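Local coordinates for Ika8 (Synthetic construct, PDB 6G6O), which is a computationally designed artificial protein that folds as a symmetrical eight-bladed beta-propeller of WD40-type repeats, with no known natural function, at residues A[5-11]-A[317-322]; A[115-119]-A[128-132]; A[209-215]-A[238-244]. All coordinates share one frame; numbering follows the deposited sequence.

Contact 1 (A[5-11]-A[317-322])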
loop_
_atom_site.group_PDB
_atom_site.type_symbol
_atom_site.label_atom_id
_atom_site.label_comp_id
_atom_site.label_asym_id
_atom_site.label_seq_id
_atom_site.Cartn_x
_atom_site.Cartn_y
_atom_site.Cartn_z
ATOM N N GLY A 5 5.760 15.836 -20.321
ATOM C CA GLY A 5 4.980 14.833 -19.620
ATOM C C GLY A 5 5.186 13.435 -20.169
ATOM O O GLY A 5 4.237 12.776 -20.590
ATOM N N GLN A 6 6.435 12.983 -20.156
ATOM C CA GLN A 6 6.801 11.688 -20.718
ATOM C C GLN A 6 7.529 10.878 -19.648
ATOM O O GLN A 6 7.475 11.176 -18.448
ATOM C CB GLN A 6 7.660 11.876 -21.974
ATOM C CG GLN A 6 7.123 12.903 -22.949
ATOM C CD GLN A 6 6.136 12.311 -23.926
ATOM O OE1 GLN A 6 6.326 11.198 -24.418
ATOM N NE2 GLN A 6 5.073 13.050 -24.217
ATOM N N GLU A 7 8.231 9.834 -20.081
ATOM C CA GLU A 7 9.069 9.060 -19.180
ATOM C C GLU A 7 10.365 9.807 -18.904
ATOM O O GLU A 7 10.954 10.411 -19.804
ATOM C CB GLU A 7 9.369 7.682 -19.772
ATOM C CG GLU A 7 8.276 6.655 -19.530
ATOM C CD GLU A 7 8.422 5.423 -20.403
ATOM O OE1 GLU A 7 7.494 5.140 -21.189
ATOM O OE2 GLU A 7 9.459 4.737 -20.302
ATOM N N LEU A 8 10.804 9.770 -17.647
ATOM C CA LEU A 8 12.038 10.441 -17.258
ATOM C C LEU A 8 13.265 9.571 -17.494
ATOM O O LEU A 8 14.298 10.070 -17.953
ATOM C CB LEU A 8 11.972 10.859 -15.787
ATOM C CG LEU A 8 11.049 12.032 -15.448
ATOM C CD1 LEU A 8 11.084 12.327 -13.957
ATOM C CD2 LEU A 8 11.429 13.268 -16.249
ATOM N N VAL A 9 13.170 8.275 -17.191
ATOM C CA VAL A 9 14.269 7.337 -17.374
ATOM C C VAL A 9 13.708 5.990 -17.802
ATOM O O VAL A 9 12.514 5.713 -17.666
ATOM C CB VAL A 9 15.121 7.169 -16.098
ATOM C CG1 VAL A 9 16.121 8.305 -15.971
ATOM C CG2 VAL A 9 14.225 7.100 -14.873
ATOM N N SER A 10 14.593 5.148 -18.325
ATOM C CA SER A 10 14.253 3.796 -18.750
ATOM C C SER A 10 14.932 2.803 -17.816
ATOM O O SER A 10 16.165 2.762 -17.739
ATOM C CB SER A 10 14.679 3.557 -20.200
ATOM O OG SER A 10 14.596 2.184 -20.536
ATOM N N LEU A 11 14.130 2.013 -17.107
ATOM C CA LEU A 11 14.624 0.992 -16.194
ATOM C C LEU A 11 14.315 -0.387 -16.758
ATOM O O LEU A 11 13.221 -0.624 -17.279
ATOM C CB LEU A 11 13.993 1.139 -14.807
ATOM C CG LEU A 11 13.913 2.552 -14.228
ATOM C CD1 LEU A 11 12.965 2.574 -13.043
ATOM C CD2 LEU A 11 15.288 3.051 -13.822
ATOM N N VAL A 317 9.212 -1.792 -14.972
ATOM C CA VAL A 317 9.133 -0.648 -14.074
ATOM C C VAL A 317 9.365 0.602 -14.907
ATOM O O VAL A 317 10.343 0.678 -15.660
ATOM C CB VAL A 317 10.160 -0.744 -12.929
ATOM C CG1 VAL A 317 9.935 0.368 -11.921
ATOM C CG2 VAL A 317 10.081 -2.104 -12.259
ATOM N N LYS A 318 8.464 1.573 -14.784
ATOM C CA LYS A 318 8.534 2.792 -15.575
ATOM C C LYS A 318 8.385 4.008 -14.674
ATOM O O LYS A 318 7.700 3.967 -13.648
ATOM C CB LYS A 318 7.461 2.806 -16.673
ATOM C CG LYS A 318 7.680 1.744 -17.744
ATOM C CD LYS A 318 6.642 1.830 -18.845
ATOM C CE LYS A 318 6.917 0.813 -19.938
ATOM N NZ LYS A 318 5.875 0.845 -20.998
ATOM N N VAL A 319 9.047 5.092 -15.071
ATOM C CA VAL A 319 9.061 6.345 -14.324
ATOM C C VAL A 319 8.506 7.434 -15.230
ATOM O O VAL A 319 9.097 7.738 -16.273
ATOM C CB VAL A 319 10.474 6.701 -13.838
ATOM C CG1 VAL A 319 10.477 8.063 -13.166
ATOM C CG2 VAL A 319 10.995 5.631 -12.895
ATOM N N TRP A 320 7.378 8.015 -14.833
ATOM C CA TRP A 320 6.686 9.034 -15.605
ATOM C C TRP A 320 6.863 10.401 -14.957
ATOM O O TRP A 320 7.161 10.514 -13.766
ATOM C CB TRP A 320 5.192 8.712 -15.723
ATOM C CG TRP A 320 4.898 7.255 -15.897
ATOM C CD1 TRP A 320 4.631 6.349 -14.913
ATOM C CD2 TRP A 320 4.816 6.538 -17.135
ATOM N NE1 TRP A 320 4.404 5.110 -15.458
ATOM C CE2 TRP A 320 4.509 5.199 -16.821
ATOM C CE3 TRP A 320 4.977 6.897 -18.476
ATOM C CZ2 TRP A 320 4.360 4.221 -17.798
ATOM C CZ3 TRP A 320 4.832 5.922 -19.445
ATOM C CH2 TRP A 320 4.527 4.601 -19.101
ATOM N N TYR A 321 6.671 11.444 -15.761
ATOM C CA TYR A 321 6.690 12.819 -15.284
ATOM C C TYR A 321 5.336 13.466 -15.530
ATOM O O TYR A 321 4.751 13.316 -16.607
ATOM C CB TYR A 321 7.779 13.648 -15.973
ATOM C CG TYR A 321 7.644 15.131 -15.706
ATOM C CD1 TYR A 321 7.956 15.662 -14.461
ATOM C CD2 TYR A 321 7.184 15.997 -16.690
ATOM C CE1 TYR A 321 7.827 17.013 -14.205
ATOM C CE2 TYR A 321 7.050 17.353 -16.443
ATOM C CZ TYR A 321 7.373 17.854 -15.200
ATOM O OH TYR A 321 7.242 19.199 -14.950
ATOM N N ILE A 322 4.845 14.191 -14.531
ATOM C CA ILE A 322 3.601 14.934 -14.674
ATOM C C ILE A 322 3.868 16.253 -15.390
ATOM O O ILE A 322 3.731 16.345 -16.610
ATOM C CB ILE A 322 2.934 15.179 -13.312
ATOM C CG1 ILE A 322 2.596 13.847 -12.639
ATOM C CG2 ILE A 322 1.686 16.034 -13.475
ATOM C CD1 ILE A 322 1.596 13.016 -13.403
HETATM O O HOH W 1 10.586 4.198 -17.698
HETATM O O HOH W 2 11.249 2.081 -17.925
HETATM O O HOH W 3 10.984 -1.977 -17.486
#
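Glu7 lies alongside Trp320, the two side chains pointing the same way across an antiparallel non-hydrogen-bonded pair. Glu7 CB sits close to the carbonyl oxygen of Val319. With CG set beside the backbone N (chi1 -83°), the chain then runs extended along the six-membered part of the indole: Glu7 CG is 3.5 Å from Trp320 CE3, CD follows the ring at CZ3, and Glu7 OE1 ends 3.3 Å from Trp320 CZ3. The carboxylate plane is turned 75° from the ring. Glu7 OE2 lies 2.9 Å from water 1, but waters 1 and 2 are modelled too close together, so their bridges are doubtful and may be alternative sites. Lys318 NZ stays 4.6 Å from Glu7 OE1, beyond a salt bridge; its hydrogen bond goes to Gly293 O. Such pairing of the N-terminal strand with the last strand of the chain is the Velcro closure of a WD40 beta-propeller: residues 5-11 supply the outer strand of the blade made by the C-terminal repeat. Direct backbone hydrogen bonds lie at one end, Tyr321 N to Gln6 O at 2.8 Å and Leu8 N to Val319 O at 3.0 Å. Toward Leu11 the strands part: direct bonds are lacking, and water 3 links Leu11 O to Val317 N. Apolar contacts run along the seam. Leu8 CD2 packs 3.7 Å from Tyr321 CB, Val9 CG2 lies against Val319 CB, and the buried Leu11 rests CD1 against both Val317 CG1 and Val319 CG2, 3.6 Å from the latter.

Contact 2 (A[115-119]-A[128-132])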
loop_
_atom_site.group_PDB
_atom_site.type_symbol
_atom_site.label_atom_id
_atom_site.label_comp_id
_atom_site.label_asym_id
_atom_site.label_seq_id
_atom_site.Cartn_x
_atom_site.Cartn_y
_atom_site.Cartn_z
ATOM N N GLY A 115 -2.875 -14.248 10.013
ATOM C CA GLY A 115 -3.477 -13.276 10.895
ATOM C C GLY A 115 -2.544 -12.698 11.932
ATOM O O GLY A 115 -2.919 -11.733 12.607
ATOM N N THR A 116 -1.342 -13.246 12.071
ATOM C CA THR A 116 -0.427 -12.792 13.107
ATOM C C THR A 116 0.126 -11.412 12.779
ATOM O O THR A 116 0.369 -11.079 11.616
ATOM C CB THR A 116 0.721 -13.787 13.273
ATOM O OG1 THR A 116 1.219 -14.164 11.985
ATOM C CG2 THR A 116 0.240 -15.030 14.008
ATOM N N ILE A 117 0.318 -10.606 13.819
ATOM C CA ILE A 117 0.899 -9.276 13.703
ATOM C C ILE A 117 2.067 -9.188 14.671
ATOM O O ILE A 117 1.905 -9.452 15.867
ATOM C CB ILE A 117 -0.130 -8.170 13.999
ATOM C CG1 ILE A 117 -1.376 -8.344 13.135
ATOM C CG2 ILE A 117 0.484 -6.803 13.773
ATOM C CD1 ILE A 117 -2.524 -7.463 13.554
ATOM N N LYS A 118 3.237 -8.828 14.160
ATOM C CA LYS A 118 4.436 -8.719 14.974
ATOM C C LYS A 118 4.994 -7.308 14.884
ATOM O O LYS A 118 4.848 -6.626 13.865
ATOM C CB LYS A 118 5.500 -9.735 14.545
ATOM C CG LYS A 118 5.135 -11.180 14.854
ATOM C CD LYS A 118 6.327 -12.097 14.664
ATOM C CE LYS A 118 5.953 -13.555 14.867
ATOM N NZ LYS A 118 7.142 -14.442 14.747
ATOM N N VAL A 119 5.633 -6.875 15.969
ATOM C CA VAL A 119 6.189 -5.534 16.093
ATOM C C VAL A 119 7.673 -5.674 16.391
ATOM O O VAL A 119 8.054 -6.298 17.390
ATOM C CB VAL A 119 5.480 -4.724 17.188
ATOM C CG1 VAL A 119 6.256 -3.459 17.498
ATOM C CG2 VAL A 119 4.059 -4.393 16.766
ATOM N N LEU A 128 9.108 -7.015 19.759
ATOM C CA LEU A 128 8.485 -6.243 20.828
ATOM C C LEU A 128 7.117 -6.806 21.192
ATOM O O LEU A 128 6.824 -7.030 22.371
ATOM C CB LEU A 128 8.368 -4.774 20.420
ATOM C CG LEU A 128 9.663 -4.026 20.100
ATOM C CD1 LEU A 128 9.424 -2.527 20.132
ATOM C CD2 LEU A 128 10.778 -4.412 21.062
ATOM N N ARG A 129 6.265 -7.030 20.195
ATOM C CA ARG A 129 4.951 -7.614 20.413
ATOM C C ARG A 129 4.670 -8.637 19.324
ATOM O O ARG A 129 4.912 -8.381 18.143
ATOM C CB ARG A 129 3.850 -6.547 20.429
ATOM C CG ARG A 129 3.505 -6.039 21.819
ATOM C CD ARG A 129 3.323 -7.183 22.816
ATOM N NE ARG A 129 2.325 -8.161 22.382
ATOM C CZ ARG A 129 2.509 -9.478 22.402
ATOM N NH1 ARG A 129 3.655 -9.986 22.834
ATOM N NH2 ARG A 129 1.544 -10.290 21.989
ATOM N N ASP A 130 4.150 -9.798 19.735
ATOM C CA ASP A 130 3.872 -10.924 18.842
ATOM C C ASP A 130 2.494 -11.465 19.228
ATOM O O ASP A 130 2.366 -12.463 19.942
ATOM C CB ASP A 130 4.963 -11.992 18.946
ATOM C CG ASP A 130 4.615 -13.270 18.206
ATOM O OD1 ASP A 130 3.806 -13.223 17.256
ATOM O OD2 ASP A 130 5.155 -14.332 18.584
ATOM N N HIS A 131 1.448 -10.793 18.758
ATOM C CA HIS A 131 0.085 -11.194 19.066
ATOM C C HIS A 131 -0.540 -11.928 17.886
ATOM O O HIS A 131 -0.142 -11.748 16.731
ATOM C CB HIS A 131 -0.779 -9.987 19.446
ATOM C CG HIS A 131 -0.583 -8.791 18.568
ATOM N ND1 HIS A 131 0.516 -7.964 18.671
ATOM C CD2 HIS A 131 -1.356 -8.269 17.587
ATOM C CE1 HIS A 131 0.416 -6.991 17.782
ATOM N NE2 HIS A 131 -0.711 -7.152 17.113
ATOM N N ASP A 132 -1.525 -12.774 18.197
ATOM C CA ASP A 132 -2.233 -13.510 17.159
ATOM C C ASP A 132 -3.012 -12.586 16.236
ATOM O O ASP A 132 -3.292 -12.962 15.093
ATOM C CB ASP A 132 -3.175 -14.533 17.794
ATOM C CG ASP A 132 -2.457 -15.481 18.733
ATOM O OD1 ASP A 132 -1.644 -16.297 18.250
ATOM O OD2 ASP A 132 -2.702 -15.406 19.956
#
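His131 turns its imidazole under the backbone of Ile117, whose carbonyl oxygen stands 3.4 Å above the ring plane, over the ring centre. Its CG lies between its own backbone N and carbonyl carbon (chi1 43°), and this brings the ring back against the facing strand. Ile117 crosses the imidazole at a slant, with CB 3.3 Å from His131 NE2 and CG2 close behind; this nitrogen is buried and has no polar partner in the model. Lys118 and Asp130 come from the next pair, side by side and pointing the same way. The extended lysine chain runs along the carboxylate, with Lys118 CE 3.2 Å from Asp130 OD1. The charged ends are not paired: Lys118 NZ is 4.3 Å from Asp130 OD2 and bonds instead to Gly93 O. Val119 CG1 meets Leu128 CB at 3.8 Å, the two side chains crossing at about a right angle. Here the antiparallel ladder carries a classic beta bulge, in which Leu128 and Arg129 both face Val119. Val119 O takes a 2.7 Å hydrogen bond from Leu128 N and a weak one of 3.4 Å from Arg129 N, while Val119 N donates to Arg129 O. Beyond the bulge the register is regular: Lys118 and Asp130 form a non-hydrogen-bonded pair, and Ile117 and His131 are bonded both ways. The hairpin forms the third and outermost strands of a four-stranded propeller blade. Strand 107-112 flanks strand 117-121 and packs on Ile117 and Val119, and the His131 ring reaches Trp160 on strand 157-161 of the following blade.

Contact 3 (A[209-215]-A[238-244])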
loop_
_atom_site.group_PDB
_atom_site.type_symbol
_atom_site.label_atom_id
_atom_site.label_comp_id
_atom_site.label_asym_id
_atom_site.label_seq_id
_atom_site.Cartn_x
_atom_site.Cartn_y
_atom_site.Cartn_z
ATOM N N ARG A 209 -19.875 7.251 10.765
ATOM C CA ARG A 209 -20.384 7.298 9.404
ATOM C C ARG A 209 -20.291 5.912 8.791
ATOM O O ARG A 209 -19.274 5.231 8.934
ATOM C CB ARG A 209 -19.610 8.303 8.544
ATOM C CG ARG A 209 -19.817 9.754 8.941
ATOM C CD ARG A 209 -21.166 10.266 8.470
ATOM N NE ARG A 209 -21.358 11.673 8.804
ATOM C CZ ARG A 209 -22.182 12.110 9.750
ATOM N NH1 ARG A 209 -22.897 11.246 10.459
ATOM N NH2 ARG A 209 -22.294 13.409 9.988
ATOM N N ASP A 210 -21.359 5.501 8.109
ATOM C CA ASP A 210 -21.400 4.204 7.432
ATOM C C ASP A 210 -22.037 4.420 6.064
ATOM O O ASP A 210 -23.258 4.557 5.954
ATOM C CB ASP A 210 -22.171 3.171 8.244
ATOM C CG ASP A 210 -22.525 1.940 7.433
ATOM O OD1 ASP A 210 -21.609 1.330 6.840
ATOM O OD2 ASP A 210 -23.720 1.581 7.389
ATOM N N HIS A 211 -21.206 4.449 5.028
ATOM C CA HIS A 211 -21.654 4.623 3.655
ATOM C C HIS A 211 -21.498 3.307 2.905
ATOM O O HIS A 211 -20.538 2.565 3.131
ATOM C CB HIS A 211 -20.856 5.725 2.954
ATOM C CG HIS A 211 -20.458 6.854 3.856
ATOM N ND1 HIS A 211 -21.280 7.929 4.113
ATOM C CD2 HIS A 211 -19.320 7.074 4.556
ATOM C CE1 HIS A 211 -20.667 8.764 4.934
ATOM N NE2 HIS A 211 -19.476 8.268 5.217
ATOM N N ASP A 212 -22.448 3.015 2.015
ATOM C CA ASP A 212 -22.365 1.807 1.204
ATOM C C ASP A 212 -21.459 1.977 -0.008
ATOM O O ASP A 212 -21.113 0.979 -0.649
ATOM C CB ASP A 212 -23.767 1.379 0.753
ATOM C CG ASP A 212 -23.859 -0.110 0.448
ATOM O OD1 ASP A 212 -23.339 -0.552 -0.600
ATOM O OD2 ASP A 212 -24.445 -0.846 1.270
ATOM N N GLY A 213 -21.060 3.203 -0.330
ATOM C CA GLY A 213 -20.207 3.442 -1.474
ATOM C C GLY A 213 -20.994 3.567 -2.762
ATOM O O GLY A 213 -22.217 3.420 -2.810
ATOM N N HIS A 214 -20.261 3.847 -3.838
ATOM C CA HIS A 214 -20.850 4.038 -5.156
ATOM C C HIS A 214 -20.428 2.962 -6.148
ATOM O O HIS A 214 -20.645 3.126 -7.353
ATOM C CB HIS A 214 -20.490 5.423 -5.697
ATOM C CG HIS A 214 -20.714 6.529 -4.714
ATOM N ND1 HIS A 214 -21.957 7.076 -4.481
ATOM C CD2 HIS A 214 -19.854 7.189 -3.903
ATOM C CE1 HIS A 214 -21.853 8.026 -3.569
ATOM N NE2 HIS A 214 -20.587 8.115 -3.202
ATOM N N GLN A 215 -19.836 1.867 -5.674
ATOM C CA GLN A 215 -19.370 0.801 -6.548
ATOM C C GLN A 215 -19.594 -0.546 -5.876
ATOM O O GLN A 215 -19.758 -0.639 -4.656
ATOM C CB GLN A 215 -17.883 0.963 -6.899
ATOM C CG GLN A 215 -17.578 2.122 -7.833
ATOM C CD GLN A 215 -16.203 2.715 -7.593
ATOM O OE1 GLN A 215 -15.852 3.063 -6.466
ATOM N NE2 GLN A 215 -15.418 2.836 -8.657
ATOM N N LYS A 238 -13.657 6.684 -8.637
ATOM C CA LYS A 238 -14.547 7.667 -8.040
ATOM C C LYS A 238 -13.857 8.394 -6.895
ATOM O O LYS A 238 -12.974 7.848 -6.227
ATOM C CB LYS A 238 -15.842 7.009 -7.552
ATOM C CG LYS A 238 -16.771 6.633 -8.694
ATOM C CD LYS A 238 -17.890 5.711 -8.258
ATOM C CE LYS A 238 -18.796 5.385 -9.435
ATOM N NZ LYS A 238 -19.830 4.372 -9.098
ATOM N N VAL A 239 -14.268 9.641 -6.686
ATOM C CA VAL A 239 -13.736 10.501 -5.637
ATOM C C VAL A 239 -14.915 11.053 -4.851
ATOM O O VAL A 239 -15.786 11.721 -5.421
ATOM C CB VAL A 239 -12.885 11.647 -6.208
ATOM C CG1 VAL A 239 -12.739 12.755 -5.182
ATOM C CG2 VAL A 239 -11.523 11.132 -6.646
ATOM N N TRP A 240 -14.949 10.774 -3.549
ATOM C CA TRP A 240 -16.083 11.183 -2.736
ATOM C C TRP A 240 -15.614 11.508 -1.326
ATOM O O TRP A 240 -14.513 11.140 -0.911
ATOM C CB TRP A 240 -17.186 10.112 -2.719
ATOM C CG TRP A 240 -16.732 8.711 -2.423
ATOM C CD1 TRP A 240 -15.775 7.992 -3.082
ATOM C CD2 TRP A 240 -17.250 7.845 -1.407
ATOM N NE1 TRP A 240 -15.654 6.743 -2.528
ATOM C CE2 TRP A 240 -16.550 6.627 -1.498
ATOM C CE3 TRP A 240 -18.232 7.987 -0.424
ATOM C CZ2 TRP A 240 -16.803 5.558 -0.643
ATOM C CZ3 TRP A 240 -18.481 6.925 0.424
ATOM C CH2 TRP A 240 -17.770 5.726 0.308
ATOM N N TYR A 241 -16.477 12.209 -0.595
ATOM C CA TYR A 241 -16.132 12.770 0.702
ATOM C C TYR A 241 -16.453 11.786 1.821
ATOM O O TYR A 241 -17.489 11.117 1.799
ATOM C CB TYR A 241 -16.883 14.083 0.923
ATOM C CG TYR A 241 -16.321 14.944 2.030
ATOM C CD1 TYR A 241 -15.007 15.391 1.989
ATOM C CD2 TYR A 241 -17.109 15.322 3.110
ATOM C CE1 TYR A 241 -14.490 16.180 2.997
ATOM C CE2 TYR A 241 -16.600 16.113 4.122
ATOM C CZ TYR A 241 -15.290 16.540 4.061
ATOM O OH TYR A 241 -14.779 17.328 5.066
ATOM N N ILE A 242 -15.551 11.710 2.801
ATOM C CA ILE A 242 -15.734 10.799 3.927
ATOM C C ILE A 242 -16.912 11.237 4.790
ATOM O O ILE A 242 -17.662 10.401 5.313
ATOM C CB ILE A 242 -14.429 10.710 4.742
ATOM C CG1 ILE A 242 -13.536 9.596 4.199
ATOM C CG2 ILE A 242 -14.707 10.504 6.219
ATOM C CD1 ILE A 242 -12.146 9.580 4.789
ATOM N N GLY A 243 -17.109 12.549 4.936
ATOM C CA GLY A 243 -18.122 13.040 5.856
ATOM C C GLY A 243 -19.541 12.724 5.420
ATOM O O GLY A 243 -20.370 12.316 6.237
ATOM N N THR A 244 -19.844 12.908 4.135
ATOM C CA THR A 244 -21.206 12.759 3.644
ATOM C C THR A 244 -21.393 11.638 2.635
ATOM O O THR A 244 -22.541 11.276 2.351
ATOM C CB THR A 244 -21.691 14.071 3.008
ATOM O OG1 THR A 244 -20.604 14.698 2.316
ATOM C CG2 THR A 244 -22.220 15.013 4.076
#
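His211, His214 and Trp240 form an aromatic cluster in which the indole takes part with both face and edge. Trp240 CG lies between its backbone N and carbonyl carbon (chi1 49°), a placement that brings the indole to the two histidines. The edge of His214 meets the face of Trp240, centroids of the imidazole and six-membered ring 4.9 Å apart and planes at 83°; His214 CD2 stands 3.6 Å above the indole plane. His214 NE2 hydrogen-bonds to Gly245 O, which helps hold the ring edge-on. Trp240 in turn points its edge at the face of His211 in an offset edge-to-face pair (planes 86° apart), with CZ3 3.7 Å from His211 CB. Two weak polar contacts join the same segments: His211 NE2 donates to Ile242 O and Arg209 NE to Gly243 O, both at 2.8 Å but bent. The extended Lys238 slides past Gln215 in the opposite direction, its methylenes packing on the glutamine side chain, Lys238 CD lying 3.5 Å from the amide carbon CD of Gln215. Gly213-His214 corresponds to the Gly-His pair of a WD repeat and Trp240 to its tryptophan. Strand 207-211 is the outermost of one blade and strand 237-241 the third of the next, so the cluster joins adjacent blades. Trp240 also touches Ile197 on strand 197-201, while Gln215 bonds to Thr236 and to Ser230 of strand 227-232.

Overall arrangement
Contacts 1 and 2 are both antiparallel pairings of a blade's third and outer strands. Contact 2 is a local hairpin with a nearly continuous bonded ladder, whereas contact 1 draws its partners from the two ends of the chain and relies on water where the strands diverge. Contact 3 pairs no strands; it joins neighbouring blades through aromatic rings and bent polar contacts. Contact 2 is the most buried, with half its touching residues enclosed; contact 1 is the most exposed, and contact 3 lies between. Contacts 1 and 2 lie on opposite sides of the chain's centre, their own centres 38 Å apart. Tryptophan serves differently: beside a glutamate in contact 1, against two histidines in contact 3.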